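Local structure of probable signal peptide protein (Ralstonia solanacearum, 2QGU) at residues P70-I80 with E155-Y164; P147-E155 with D165-L173. The protein binds a phospholipid between a curved beta sheet and helices and probably carries phospholipids across the periplasm. The protein carries 13 engineered substitutions. All coordinates share one frame; numbering follows the deposited sequence. Where two conformers were deposited one is given.

Contact 1 of 2, residues P70-I80 with E155-Y164; sequences PRADFKRTTQI and EKSPNGWKVY. Engineered in segment 155-164: Pro158 (natural residue Ala). With PEF (di-palmitoyl-3-sn-phosphatidylethanolamine), chain B.
The guanidinium of Arg76 lies flat over one face of the Tyr164 ring. Arg76 CZ sits 3.8 Å from the ring centroid, and the two planes are only 13° apart. This is a stacked cation-pi contact. Arg76 CD covers the same ring as a CH-pi donor. The arginine reaches that far because its chain is extended from CG to NE, with CG anti to the backbone N (chi1 -178°). Arg76 NH1 also makes a salt bridge to Glu155 OE1 at 2.8 Å, although the N-H points poorly at the oxygen and the bond is weak. The carboxylate stands steeply to the guanidinium, 74° between planes. Asp134 binds both Arg76 NH1 and Tyr164 OH, so one acid links the two stacked groups. Ile80 CD1 approaches the Tyr164 ring obliquely, 3.7 Å from Tyr164 CD2.

The backbones meet at a single bridge between Ala72 and Val163. Val163 N donates to Arg71 O at 2.9 Å, and Asp73 N donates to Val163 O at 2.8 Å. Next to this bridge, Thr77 OG1 donates to Tyr164 O at 2.7 Å, from above the carbonyl plane. Asp73 is the N-cap of the helix, and its OD1 accepts from Arg76 N. A water donates to both Asp73 OD2 and Glu155 OE1, two like charges 4.6 Å apart. On the lipid side, Phe74 and Val163 touch the acyl chains of the phosphatidylethanolamine. The contact thus sets charged groups around Arg76 beside apolar pocket residues; the water and Arg76 probably ease the repulsion between the acids.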
loop_
_atom_site.group_PDB
_atom_site.type_symbol
_atom_site.label_atom_id
_atom_site.label_comp_id
_atom_site.label_asym_id
_atom_site.label_seq_id
_atom_site.Cartn_x
_atom_site.Cartn_y
_atom_site.Cartn_z
ATOM N N PRO A 70 6.390 6.248 6.554
ATOM C CA PRO A 70 6.211 7.543 7.230
ATOM C C PRO A 70 5.135 8.448 6.606
ATOM O O PRO A 70 4.701 9.415 7.242
ATOM C CB PRO A 70 7.592 8.203 7.102
ATOM C CG PRO A 70 8.539 7.070 6.868
ATOM C CD PRO A 70 7.764 6.107 6.034
ATOM N N ARG A 71 4.719 8.139 5.377
ATOM C CA ARG A 71 3.706 8.929 4.680
ATOM C C ARG A 71 2.398 8.166 4.511
ATOM O O ARG A 71 1.528 8.585 3.750
ATOM C CB ARG A 71 4.221 9.376 3.307
ATOM C CG ARG A 71 5.521 10.163 3.350
ATOM C CD ARG A 71 5.380 11.447 4.145
ATOM N NE ARG A 71 6.666 12.119 4.298
ATOM C CZ ARG A 71 6.879 13.146 5.115
ATOM N NH1 ARG A 71 5.888 13.624 5.861
ATOM N NH2 ARG A 71 8.085 13.694 5.188
ATOM N N ALA A 72 2.265 7.052 5.221
ATOM C CA ALA A 72 1.114 6.174 5.073
ATOM C C ALA A 72 0.474 5.871 6.421
ATOM O O ALA A 72 1.095 6.061 7.469
ATOM C CB ALA A 72 1.527 4.877 4.376
ATOM N N ASP A 73 -0.774 5.413 6.382
ATOM C CA ASP A 73 -1.461 4.916 7.570
ATOM C C ASP A 73 -1.947 3.505 7.270
ATOM O O ASP A 73 -3.132 3.275 6.979
ATOM C CB ASP A 73 -2.620 5.839 7.965
ATOM C CG ASP A 73 -3.311 5.411 9.257
ATOM O OD1 ASP A 73 -2.922 4.381 9.860
ATOM O OD2 ASP A 73 -4.254 6.115 9.667
ATOM N N PHE A 74 -1.012 2.563 7.333
ATOM C CA PHE A 74 -1.324 1.183 6.987
ATOM C C PHE A 74 -2.201 0.486 8.033
ATOM O O PHE A 74 -2.870 -0.499 7.721
ATOM C CB PHE A 74 -0.064 0.369 6.669
ATOM C CG PHE A 74 -0.359 -0.900 5.926
ATOM C CD1 PHE A 74 -0.764 -0.867 4.595
ATOM C CD2 PHE A 74 -0.263 -2.128 6.560
ATOM C CE1 PHE A 74 -1.057 -2.032 3.902
ATOM C CE2 PHE A 74 -0.551 -3.305 5.871
ATOM C CZ PHE A 74 -0.953 -3.256 4.539
ATOM N N LYS A 75 -2.216 1.004 9.260
ATOM C CA LYS A 75 -3.148 0.501 10.257
ATOM C C LYS A 75 -4.579 0.737 9.771
ATOM O O LYS A 75 -5.426 -0.157 9.874
ATOM C CB LYS A 75 -2.912 1.157 11.612
ATOM C CG LYS A 75 -3.742 0.552 12.726
ATOM C CD LYS A 75 -3.406 1.203 14.048
ATOM C CE LYS A 75 -4.088 0.496 15.199
ATOM N NZ LYS A 75 -3.840 1.221 16.480
ATOM N N ARG A 76 -4.848 1.924 9.222
ATOM C CA ARG A 76 -6.172 2.180 8.649
ATOM C C ARG A 76 -6.484 1.242 7.481
ATOM O O ARG A 76 -7.586 0.713 7.395
ATOM C CB ARG A 76 -6.380 3.644 8.239
ATOM C CG ARG A 76 -7.791 3.857 7.692
ATOM C CD ARG A 76 -8.252 5.294 7.601
ATOM N NE ARG A 76 -9.625 5.310 7.088
ATOM C CZ ARG A 76 -10.221 6.360 6.532
ATOM N NH1 ARG A 76 -9.586 7.516 6.420
ATOM N NH2 ARG A 76 -11.464 6.248 6.088
ATOM N N THR A 77 -5.515 1.035 6.587
ATOM C CA THR A 77 -5.706 0.097 5.483
ATOM C C THR A 77 -6.119 -1.274 6.009
ATOM O O THR A 77 -7.018 -1.914 5.465
ATOM C CB THR A 77 -4.428 -0.060 4.652
ATOM O OG1 THR A 77 -3.821 1.223 4.462
ATOM C CG2 THR A 77 -4.739 -0.693 3.296
ATOM N N THR A 78 -5.454 -1.711 7.076
ATOM C CA THR A 78 -5.728 -3.015 7.670
ATOM C C THR A 78 -7.099 -3.039 8.338
ATOM O O THR A 78 -7.834 -4.015 8.211
ATOM C CB THR A 78 -4.631 -3.410 8.669
ATOM O OG1 THR A 78 -3.364 -3.417 8.000
ATOM C CG2 THR A 78 -4.887 -4.807 9.236
ATOM N N GLN A 79 -7.433 -1.958 9.041
ATOM C CA GLN A 79 -8.757 -1.815 9.644
ATOM C C GLN A 79 -9.861 -1.920 8.595
ATOM O O GLN A 79 -10.852 -2.623 8.792
ATOM C CB GLN A 79 -8.869 -0.491 10.389
ATOM C CG GLN A 79 -8.082 -0.457 11.672
ATOM C CD GLN A 79 -8.220 0.854 12.414
ATOM O OE1 GLN A 79 -8.154 1.931 11.821
ATOM N NE2 GLN A 79 -8.402 0.769 13.727
ATOM N N ILE A 80 -9.689 -1.227 7.471
ATOM C CA ILE A 80 -10.688 -1.281 6.411
ATOM C C ILE A 80 -10.808 -2.708 5.873
ATOM O O ILE A 80 -11.918 -3.223 5.712
ATOM C CB ILE A 80 -10.367 -0.301 5.268
ATOM C CG1 ILE A 80 -10.471 1.145 5.773
ATOM C CG2 ILE A 80 -11.324 -0.524 4.084
ATOM C CD1 ILE A 80 -9.793 2.165 4.857
ATOM N N GLU A 155 -5.680 10.898 3.990
ATOM C CA GLU A 155 -6.408 11.458 5.122
ATOM C C GLU A 155 -5.505 12.383 5.927
ATOM O O GLU A 155 -4.351 12.044 6.198
ATOM C CB GLU A 155 -6.956 10.346 6.020
ATOM C CG GLU A 155 -7.757 10.887 7.207
ATOM C CD GLU A 155 -8.151 9.842 8.236
ATOM O OE1 GLU A 155 -7.735 8.667 8.128
ATOM O OE2 GLU A 155 -8.887 10.222 9.177
ATOM N N LYS A 156 -6.042 13.539 6.316
ATOM C CA LYS A 156 -5.286 14.498 7.107
ATOM C C LYS A 156 -5.439 14.167 8.580
ATOM O O LYS A 156 -6.517 14.348 9.154
ATOM C CB LYS A 156 -5.740 15.934 6.832
ATOM C CG LYS A 156 -4.730 16.968 7.302
ATOM C CD LYS A 156 -5.150 18.366 6.909
ATOM C CE LYS A 156 -4.046 19.359 7.213
ATOM N NZ LYS A 156 -4.386 20.706 6.676
ATOM N N SER A 157 -4.349 13.662 9.157
ATOM C CA SER A 157 -4.264 13.311 10.572
ATOM C C SER A 157 -3.702 14.505 11.343
ATOM O O SER A 157 -3.188 15.439 10.727
ATOM C CB SER A 157 -3.355 12.083 10.759
ATOM O OG SER A 157 -1.989 12.373 10.475
ATOM N N PRO A 158 -3.806 14.486 12.691
ATOM C CA PRO A 158 -3.097 15.489 13.493
ATOM C C PRO A 158 -1.610 15.597 13.141
ATOM O O PRO A 158 -1.042 16.688 13.211
ATOM C CB PRO A 158 -3.280 14.976 14.921
ATOM C CG PRO A 158 -4.597 14.277 14.884
ATOM C CD PRO A 158 -4.620 13.592 13.539
ATOM N N ASN A 159 -1.002 14.479 12.743
ATOM C CA ASN A 159 0.410 14.463 12.350
ATOM C C ASN A 159 0.657 14.454 10.833
ATOM O O ASN A 159 1.666 13.931 10.362
ATOM C CB ASN A 159 1.174 13.327 13.051
ATOM C CG ASN A 159 0.294 12.125 13.365
ATOM O OD1 ASN A 159 -0.354 11.559 12.483
ATOM N ND2 ASN A 159 0.278 11.724 14.636
ATOM N N GLY A 160 -0.265 15.051 10.078
ATOM C CA GLY A 160 -0.057 15.275 8.649
ATOM C C GLY A 160 -0.906 14.405 7.740
ATOM O O GLY A 160 -1.680 13.568 8.208
ATOM N N TRP A 161 -0.771 14.637 6.437
ATOM C CA TRP A 161 -1.445 13.826 5.426
ATOM C C TRP A 161 -0.809 12.442 5.319
ATOM O O TRP A 161 0.418 12.318 5.218
ATOM C CB TRP A 161 -1.379 14.513 4.064
ATOM C CG TRP A 161 -2.295 15.667 3.928
ATOM C CD1 TRP A 161 -1.971 16.993 4.035
ATOM C CD2 TRP A 161 -3.692 15.614 3.632
ATOM N NE1 TRP A 161 -3.089 17.766 3.833
ATOM C CE2 TRP A 161 -4.159 16.947 3.583
ATOM C CE3 TRP A 161 -4.600 14.568 3.411
ATOM C CZ2 TRP A 161 -5.491 17.262 3.314
ATOM C CZ3 TRP A 161 -5.918 14.878 3.141
ATOM C CH2 TRP A 161 -6.356 16.218 3.094
ATOM N N LYS A 162 -1.655 11.414 5.344
ATOM C CA LYS A 162 -1.206 10.025 5.207
ATOM C C LYS A 162 -2.008 9.285 4.143
ATOM O O LYS A 162 -3.236 9.350 4.126
ATOM C CB LYS A 162 -1.343 9.269 6.535
ATOM C CG LYS A 162 -0.608 9.882 7.737
ATOM C CD LYS A 162 0.897 9.828 7.561
ATOM C CE LYS A 162 1.633 10.464 8.736
ATOM N NZ LYS A 162 1.766 9.518 9.870
ATOM N N VAL A 163 -1.302 8.559 3.281
ATOM C CA VAL A 163 -1.939 7.672 2.307
ATOM C C VAL A 163 -2.433 6.401 3.000
ATOM O O VAL A 163 -1.665 5.741 3.707
ATOM C CB VAL A 163 -0.953 7.280 1.184
ATOM C CG1 VAL A 163 -1.593 6.287 0.208
ATOM C CG2 VAL A 163 -0.456 8.525 0.443
ATOM N N TYR A 164 -3.701 6.058 2.802
ATOM C CA TYR A 164 -4.242 4.836 3.398
ATOM C C TYR A 164 -4.831 3.841 2.397
ATOM O O TYR A 164 -5.299 2.774 2.787
ATOM C CB TYR A 164 -5.231 5.160 4.529
ATOM C CG TYR A 164 -6.548 5.744 4.069
ATOM C CD1 TYR A 164 -6.715 7.126 3.932
ATOM C CD2 TYR A 164 -7.632 4.916 3.784
ATOM C CE1 TYR A 164 -7.929 7.660 3.507
ATOM C CE2 TYR A 164 -8.845 5.440 3.367
ATOM C CZ TYR A 164 -8.990 6.809 3.231
ATOM O OH TYR A 164 -10.203 7.317 2.823
HETATM C C2 PEF B . 3.956 -2.482 -13.426
HETATM C C1 PEF B . 3.843 -3.260 -14.736
HETATM N N PEF B . 5.498 -8.370 -17.270
HETATM C C3 PEF B . 4.842 -1.271 -13.636
HETATM C C4 PEF B . 4.309 -6.810 -15.804
HETATM C C5 PEF B . 4.204 -8.085 -16.635
HETATM C C10 PEF B . 2.177 -2.805 -11.949
HETATM C C11 PEF B . 0.955 -2.289 -11.201
HETATM C C12 PEF B . 1.316 -1.027 -10.418
HETATM C C13 PEF B . 2.206 -1.408 -9.239
HETATM C C14 PEF B . 2.367 -0.255 -8.267
HETATM C C15 PEF B . 3.202 -0.706 -7.071
HETATM C C16 PEF B . 3.113 0.312 -5.937
HETATM C C17 PEF B . 3.689 -0.256 -4.644
HETATM C C18 PEF B . 2.616 -1.006 -3.852
HETATM C C19 PEF B . 2.721 -0.688 -2.363
HETATM C C20 PEF B . 3.727 -1.619 -1.679
HETATM C C21 PEF B . 3.888 -1.255 -0.205
HETATM C C22 PEF B . 2.702 -1.763 0.614
HETATM C C23 PEF B . 2.966 -1.622 2.112
HETATM C C24 PEF B . 2.360 -0.332 2.662
HETATM C C25 PEF B . 3.055 0.090 3.954
HETATM C C30 PEF B . 5.535 0.692 -12.602
HETATM C C31 PEF B . 5.790 1.633 -11.593
HETATM C C32 PEF B . 5.655 1.201 -10.281
HETATM C C33 PEF B . 6.240 2.239 -9.303
HETATM C C34 PEF B . 5.156 3.074 -8.601
HETATM C C35 PEF B . 5.589 3.537 -7.197
HETATM C C36 PEF B . 4.492 3.949 -6.434
HETATM C C37 PEF B . 4.815 4.207 -5.098
HETATM C C38 PEF B . 3.682 4.616 -4.386
HETATM C C39 PEF B . 3.941 4.763 -2.880
HETATM C C40 PEF B . 2.632 4.942 -2.084
HETATM C C41 PEF B . 2.019 3.587 -1.683
HETATM C C42 PEF B . 1.065 3.723 -0.491
HETATM C C43 PEF B . 0.126 2.514 -0.383
HETATM C C44 PEF B . -0.750 2.591 0.872
HETATM C C45 PEF B . -1.688 1.386 0.977
HETATM O O4 PEF B . 2.710 -3.861 -11.595
HETATM O O5 PEF B . 5.655 1.089 -13.758
HETATM O O2 PEF B . 2.649 -2.065 -12.994
HETATM O O3 PEF B . 5.163 -0.612 -12.384
HETATM O O1P PEF B . 5.265 -3.476 -17.476
HETATM O O2P PEF B . 6.742 -5.206 -16.307
HETATM O O3P PEF B . 5.075 -3.944 -14.985
HETATM O O4P PEF B . 4.331 -5.666 -16.676
HETATM P P PEF B . 5.443 -4.521 -16.438
HETATM O O HOH W 1 2.845 13.518 5.811
HETATM O O HOH W 2 0.827 6.285 10.432
HETATM O O HOH W 3 -5.232 7.828 7.771
#

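Contact 2 of 2, residues P147-E155 with D165-L173; sequences PVALDYRVE and DINISGLWL. Engineered in segment 147-155: Val154 (natural residue Met). With PEF (di-palmitoyl-3-sn-phosphatidylethanolamine), chain B.
Asp151 O accepts the shortest direct bond between the two strands, from Asn167 N at 2.8 Å. Ile166 CA also approaches this oxygen, in a CA-H...O contact. The return bond, Asp151 N to Asn167 O, is weak at 3.3 Å. Further along, Arg153 N donates to Asp165 O at 3.0 Å. Asp151-Asn167 and Arg153-Asp165 are thus antiparallel hydrogen-bonded pairs, with Tyr152-Ile166 a non-hydrogen-bonded pair between them.

Trp172 packs on the face that carries Asp151 and Arg153. Arg153 has two conformers. In the one given, its aliphatic CG lies over the six-membered ring of Trp172, 3.8 Å from the centroid, as a CH-pi contact. A cation-pi contact of its guanidinium, off-centre on the same face, is doubtful. Asn167 ND2 lies over the opposite face, so the indole sits between the Asn167 amide and the Arg153 side chain. Asp151 CB touches Trp172 CH2, while its carboxylate turns to Arg138. Asp165 binds Ser174 through OD2.

The other face is largely apolar and turns to the lipid. Tyr152 CE1 meets Ile166 CD1 at 3.6 Å, the two side chains side by side. Leu150 CD2 packs likewise on Ile168 CG1 at 3.8 Å. Ile168 CG2 touches the acyl carbon C11 of the lipid at 3.7 Å, and Tyr152 OH and Leu150 CD1 reach the second acyl chain. At the end of strand 160-168, a water links Ala149 O to Ser169 N beside the type I' turn 168-171. The two strands form an antiparallel beta hairpin whose largely apolar face lines the phospholipid pocket of this MlaC-family fold.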
loop_
_atom_site.group_PDB
_atom_site.type_symbol
_atom_site.label_atom_id
_atom_site.label_comp_id
_atom_site.label_asym_id
_atom_site.label_seq_id
_atom_site.Cartn_x
_atom_site.Cartn_y
_atom_site.Cartn_z
ATOM N N PRO A 147 0.448 4.168 -20.226
ATOM C CA PRO A 147 -0.129 4.859 -19.064
ATOM C C PRO A 147 -0.611 3.882 -17.989
ATOM O O PRO A 147 -1.398 2.967 -18.267
ATOM C CB PRO A 147 -1.324 5.637 -19.647
ATOM C CG PRO A 147 -1.122 5.644 -21.131
ATOM C CD PRO A 147 -0.305 4.429 -21.469
ATOM N N VAL A 148 -0.127 4.083 -16.766
ATOM C CA VAL A 148 -0.519 3.259 -15.625
ATOM C C VAL A 148 -1.156 4.164 -14.570
ATOM O O VAL A 148 -0.481 5.007 -13.981
ATOM C CB VAL A 148 0.702 2.491 -15.040
ATOM C CG1 VAL A 148 0.337 1.735 -13.773
ATOM C CG2 VAL A 148 1.274 1.521 -16.074
ATOM N N ALA A 149 -2.459 4.001 -14.349
ATOM C CA ALA A 149 -3.180 4.829 -13.383
ATOM C C ALA A 149 -2.866 4.395 -11.954
ATOM O O ALA A 149 -2.998 3.217 -11.600
ATOM C CB ALA A 149 -4.669 4.739 -13.634
ATOM N N LEU A 150 -2.453 5.354 -11.131
ATOM C CA LEU A 150 -2.331 5.112 -9.697
ATOM C C LEU A 150 -3.049 6.224 -8.972
ATOM O O LEU A 150 -2.678 7.387 -9.105
ATOM C CB LEU A 150 -0.862 5.046 -9.242
ATOM C CG LEU A 150 0.007 3.874 -9.724
ATOM C CD1 LEU A 150 1.422 4.012 -9.166
ATOM C CD2 LEU A 150 -0.601 2.518 -9.370
ATOM N N ASP A 151 -4.082 5.864 -8.216
ATOM C CA ASP A 151 -4.788 6.845 -7.386
ATOM C C ASP A 151 -4.570 6.505 -5.920
ATOM O O ASP A 151 -4.284 5.357 -5.584
ATOM C CB ASP A 151 -6.289 6.880 -7.686
ATOM C CG ASP A 151 -6.608 7.274 -9.119
ATOM O OD1 ASP A 151 -5.704 7.703 -9.871
ATOM O OD2 ASP A 151 -7.796 7.159 -9.472
ATOM N N TYR A 152 -4.725 7.507 -5.061
ATOM C CA TYR A 152 -4.439 7.354 -3.640
ATOM C C TYR A 152 -5.538 7.959 -2.808
ATOM O O TYR A 152 -6.034 9.036 -3.138
ATOM C CB TYR A 152 -3.131 8.071 -3.286
ATOM C CG TYR A 152 -1.972 7.649 -4.141
ATOM C CD1 TYR A 152 -1.132 6.615 -3.736
ATOM C CD2 TYR A 152 -1.718 8.273 -5.363
ATOM C CE1 TYR A 152 -0.068 6.210 -4.521
ATOM C CE2 TYR A 152 -0.648 7.874 -6.166
ATOM C CZ TYR A 152 0.172 6.837 -5.734
ATOM O OH TYR A 152 1.242 6.405 -6.488
ATOM N N ARG A 153 -5.927 7.273 -1.738
ATOM C CA ARG A 153 -6.763 7.890 -0.714
ATOM C C ARG A 153 -5.847 8.463 0.353
ATOM O O ARG A 153 -4.908 7.798 0.804
ATOM C CB ARG A 153 -7.763 6.898 -0.111
ATOM C CG ARG A 153 -8.861 6.477 -1.067
ATOM C CD ARG A 153 -10.116 6.028 -0.336
ATOM N NE ARG A 153 -11.167 5.662 -1.281
ATOM C CZ ARG A 153 -12.040 6.513 -1.817
ATOM N NH1 ARG A 153 -12.017 7.802 -1.498
ATOM N NH2 ARG A 153 -12.950 6.067 -2.672
ATOM N N VAL A 154 -6.111 9.709 0.734
ATOM C CA VAL A 154 -5.245 10.429 1.658
ATOM C C VAL A 154 -6.094 11.072 2.738
ATOM O O VAL A 154 -7.114 11.691 2.447
ATOM C CB VAL A 154 -4.392 11.518 0.932
ATOM C CG1 VAL A 154 -3.106 11.767 1.687
ATOM C CG2 VAL A 154 -4.074 11.110 -0.519
ATOM N N GLU A 155 -5.680 10.898 3.990
ATOM C CA GLU A 155 -6.408 11.458 5.122
ATOM C C GLU A 155 -5.505 12.383 5.927
ATOM O O GLU A 155 -4.351 12.044 6.198
ATOM C CB GLU A 155 -6.956 10.346 6.020
ATOM C CG GLU A 155 -7.757 10.887 7.207
ATOM C CD GLU A 155 -8.151 9.842 8.236
ATOM O OE1 GLU A 155 -7.735 8.667 8.128
ATOM O OE2 GLU A 155 -8.887 10.222 9.177
ATOM N N ASP A 165 -4.803 4.183 1.114
ATOM C CA ASP A 165 -5.236 3.240 0.087
ATOM C C ASP A 165 -4.624 3.625 -1.243
ATOM O O ASP A 165 -4.256 4.786 -1.458
ATOM C CB ASP A 165 -6.760 3.239 -0.033
ATOM C CG ASP A 165 -7.327 1.907 -0.496
ATOM O OD1 ASP A 165 -6.557 0.965 -0.788
ATOM O OD2 ASP A 165 -8.566 1.807 -0.567
ATOM N N ILE A 166 -4.501 2.635 -2.119
ATOM C CA ILE A 166 -3.974 2.838 -3.465
ATOM C C ILE A 166 -4.860 2.088 -4.448
ATOM O O ILE A 166 -5.374 1.009 -4.137
ATOM C CB ILE A 166 -2.479 2.402 -3.584
ATOM C CG1 ILE A 166 -1.873 2.854 -4.924
ATOM C CG2 ILE A 166 -2.309 0.897 -3.345
ATOM C CD1 ILE A 166 -0.351 2.691 -5.011
ATOM N N ASN A 167 -5.064 2.695 -5.612
ATOM C CA ASN A 167 -5.895 2.128 -6.655
ATOM C C ASN A 167 -5.005 1.711 -7.812
ATOM O O ASN A 167 -4.324 2.550 -8.400
ATOM C CB ASN A 167 -6.943 3.154 -7.096
ATOM C CG ASN A 167 -7.931 2.592 -8.087
ATOM O OD1 ASN A 167 -7.571 2.256 -9.213
ATOM N ND2 ASN A 167 -9.193 2.493 -7.676
ATOM N N ILE A 168 -5.002 0.408 -8.100
ATOM C CA ILE A 168 -4.143 -0.196 -9.120
ATOM C C ILE A 168 -5.045 -0.979 -10.059
ATOM O O ILE A 168 -5.891 -1.751 -9.603
ATOM C CB ILE A 168 -3.109 -1.161 -8.485
ATOM C CG1 ILE A 168 -2.189 -0.412 -7.518
ATOM C CG2 ILE A 168 -2.298 -1.890 -9.559
ATOM C CD1 ILE A 168 -1.300 -1.328 -6.670
ATOM N N SER A 169 -4.864 -0.779 -11.363
ATOM C CA SER A 169 -5.707 -1.424 -12.377
ATOM C C SER A 169 -7.199 -1.190 -12.104
ATOM O O SER A 169 -8.030 -2.077 -12.294
ATOM C CB SER A 169 -5.379 -2.919 -12.480
ATOM O OG SER A 169 -4.020 -3.136 -12.824
ATOM N N GLY A 170 -7.521 0.013 -11.639
ATOM C CA GLY A 170 -8.898 0.416 -11.392
ATOM C C GLY A 170 -9.502 -0.029 -10.068
ATOM O O GLY A 170 -10.628 0.351 -9.748
ATOM N N LEU A 171 -8.745 -0.794 -9.283
ATOM C CA LEU A 171 -9.266 -1.383 -8.041
ATOM C C LEU A 171 -8.577 -0.827 -6.801
ATOM O O LEU A 171 -7.359 -0.741 -6.762
ATOM C CB LEU A 171 -9.100 -2.907 -8.056
ATOM C CG LEU A 171 -9.718 -3.692 -9.214
ATOM C CD1 LEU A 171 -9.289 -5.151 -9.123
ATOM C CD2 LEU A 171 -11.229 -3.562 -9.206
ATOM N N TRP A 172 -9.362 -0.484 -5.781
ATOM C CA TRP A 172 -8.804 -0.043 -4.503
ATOM C C TRP A 172 -8.360 -1.249 -3.708
ATOM O O TRP A 172 -9.159 -2.144 -3.440
ATOM C CB TRP A 172 -9.835 0.748 -3.699
ATOM C CG TRP A 172 -10.068 2.106 -4.258
ATOM C CD1 TRP A 172 -11.170 2.532 -4.944
ATOM C CD2 TRP A 172 -9.170 3.218 -4.200
ATOM N NE1 TRP A 172 -11.014 3.849 -5.312
ATOM C CE2 TRP A 172 -9.795 4.294 -4.871
ATOM C CE3 TRP A 172 -7.896 3.412 -3.646
ATOM C CZ2 TRP A 172 -9.190 5.552 -5.003
ATOM C CZ3 TRP A 172 -7.292 4.660 -3.780
ATOM C CH2 TRP A 172 -7.941 5.714 -4.458
ATOM N N LEU A 173 -7.093 -1.268 -3.315
ATOM C CA LEU A 173 -6.563 -2.428 -2.597
ATOM C C LEU A 173 -7.307 -2.727 -1.294
ATOM O O LEU A 173 -7.562 -3.892 -0.988
ATOM C CB LEU A 173 -5.057 -2.295 -2.354
ATOM C CG LEU A 173 -4.108 -2.424 -3.557
ATOM C CD1 LEU A 173 -2.707 -2.735 -3.059
ATOM C CD2 LEU A 173 -4.554 -3.483 -4.572
HETATM C C2 PEF B . 3.956 -2.482 -13.426
HETATM C C1 PEF B . 3.843 -3.260 -14.736
HETATM N N PEF B . 5.498 -8.370 -17.270
HETATM C C3 PEF B . 4.842 -1.271 -13.636
HETATM C C4 PEF B . 4.309 -6.810 -15.804
HETATM C C5 PEF B . 4.204 -8.085 -16.635
HETATM C C10 PEF B . 2.177 -2.805 -11.949
HETATM C C11 PEF B . 0.955 -2.289 -11.201
HETATM C C12 PEF B . 1.316 -1.027 -10.418
HETATM C C13 PEF B . 2.206 -1.408 -9.239
HETATM C C14 PEF B . 2.367 -0.255 -8.267
HETATM C C15 PEF B . 3.202 -0.706 -7.071
HETATM C C16 PEF B . 3.113 0.312 -5.937
HETATM C C17 PEF B . 3.689 -0.256 -4.644
HETATM C C18 PEF B . 2.616 -1.006 -3.852
HETATM C C19 PEF B . 2.721 -0.688 -2.363
HETATM C C20 PEF B . 3.727 -1.619 -1.679
HETATM C C21 PEF B . 3.888 -1.255 -0.205
HETATM C C22 PEF B . 2.702 -1.763 0.614
HETATM C C23 PEF B . 2.966 -1.622 2.112
HETATM C C24 PEF B . 2.360 -0.332 2.662
HETATM C C25 PEF B . 3.055 0.090 3.954
HETATM C C30 PEF B . 5.535 0.692 -12.602
HETATM C C31 PEF B . 5.790 1.633 -11.593
HETATM C C32 PEF B . 5.655 1.201 -10.281
HETATM C C33 PEF B . 6.240 2.239 -9.303
HETATM C C34 PEF B . 5.156 3.074 -8.601
HETATM C C35 PEF B . 5.589 3.537 -7.197
HETATM C C36 PEF B . 4.492 3.949 -6.434
HETATM C C37 PEF B . 4.815 4.207 -5.098
HETATM C C38 PEF B . 3.682 4.616 -4.386
HETATM C C39 PEF B . 3.941 4.763 -2.880
HETATM C C40 PEF B . 2.632 4.942 -2.084
HETATM C C41 PEF B . 2.019 3.587 -1.683
HETATM C C42 PEF B . 1.065 3.723 -0.491
HETATM C C43 PEF B . 0.126 2.514 -0.383
HETATM C C44 PEF B . -0.750 2.591 0.872
HETATM C C45 PEF B . -1.688 1.386 0.977
HETATM O O4 PEF B . 2.710 -3.861 -11.595
HETATM O O5 PEF B . 5.655 1.089 -13.758
HETATM O O2 PEF B . 2.649 -2.065 -12.994
HETATM O O3 PEF B . 5.163 -0.612 -12.384
HETATM O O1P PEF B . 5.265 -3.476 -17.476
HETATM O O2P PEF B . 6.742 -5.206 -16.307
HETATM O O3P PEF B . 5.075 -3.944 -14.985
HETATM O O4P PEF B . 4.331 -5.666 -16.676
HETATM P P PEF B . 5.443 -4.521 -16.438
HETATM O O HOH W 4 -3.074 0.827 -12.906
HETATM O O HOH W 5 -5.792 2.489 -11.169
#

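How the contacts relate
The centres of contacts 1 and 2 lie about 15 Å apart on the same antiparallel sheet. Both use neighbouring strands 146-157 and 160-168, and they share Glu155. Their segments alternate along the chain: 70-80 comes first, then 147-155, 155-164 and 165-173. Contact 2 joins the two strands along the hairpin and takes in the short strand 171-172. Contact 1 lies toward the hairpin turn, where the start of helix 74-82 meets strand 160-168. The two are tied directly by a probable hydrogen bond from Tyr164 N to Arg153 O, 2.9 Å. Residues of both touch the acyl chains of the one bound phospholipid, so both form part of its pocket wall.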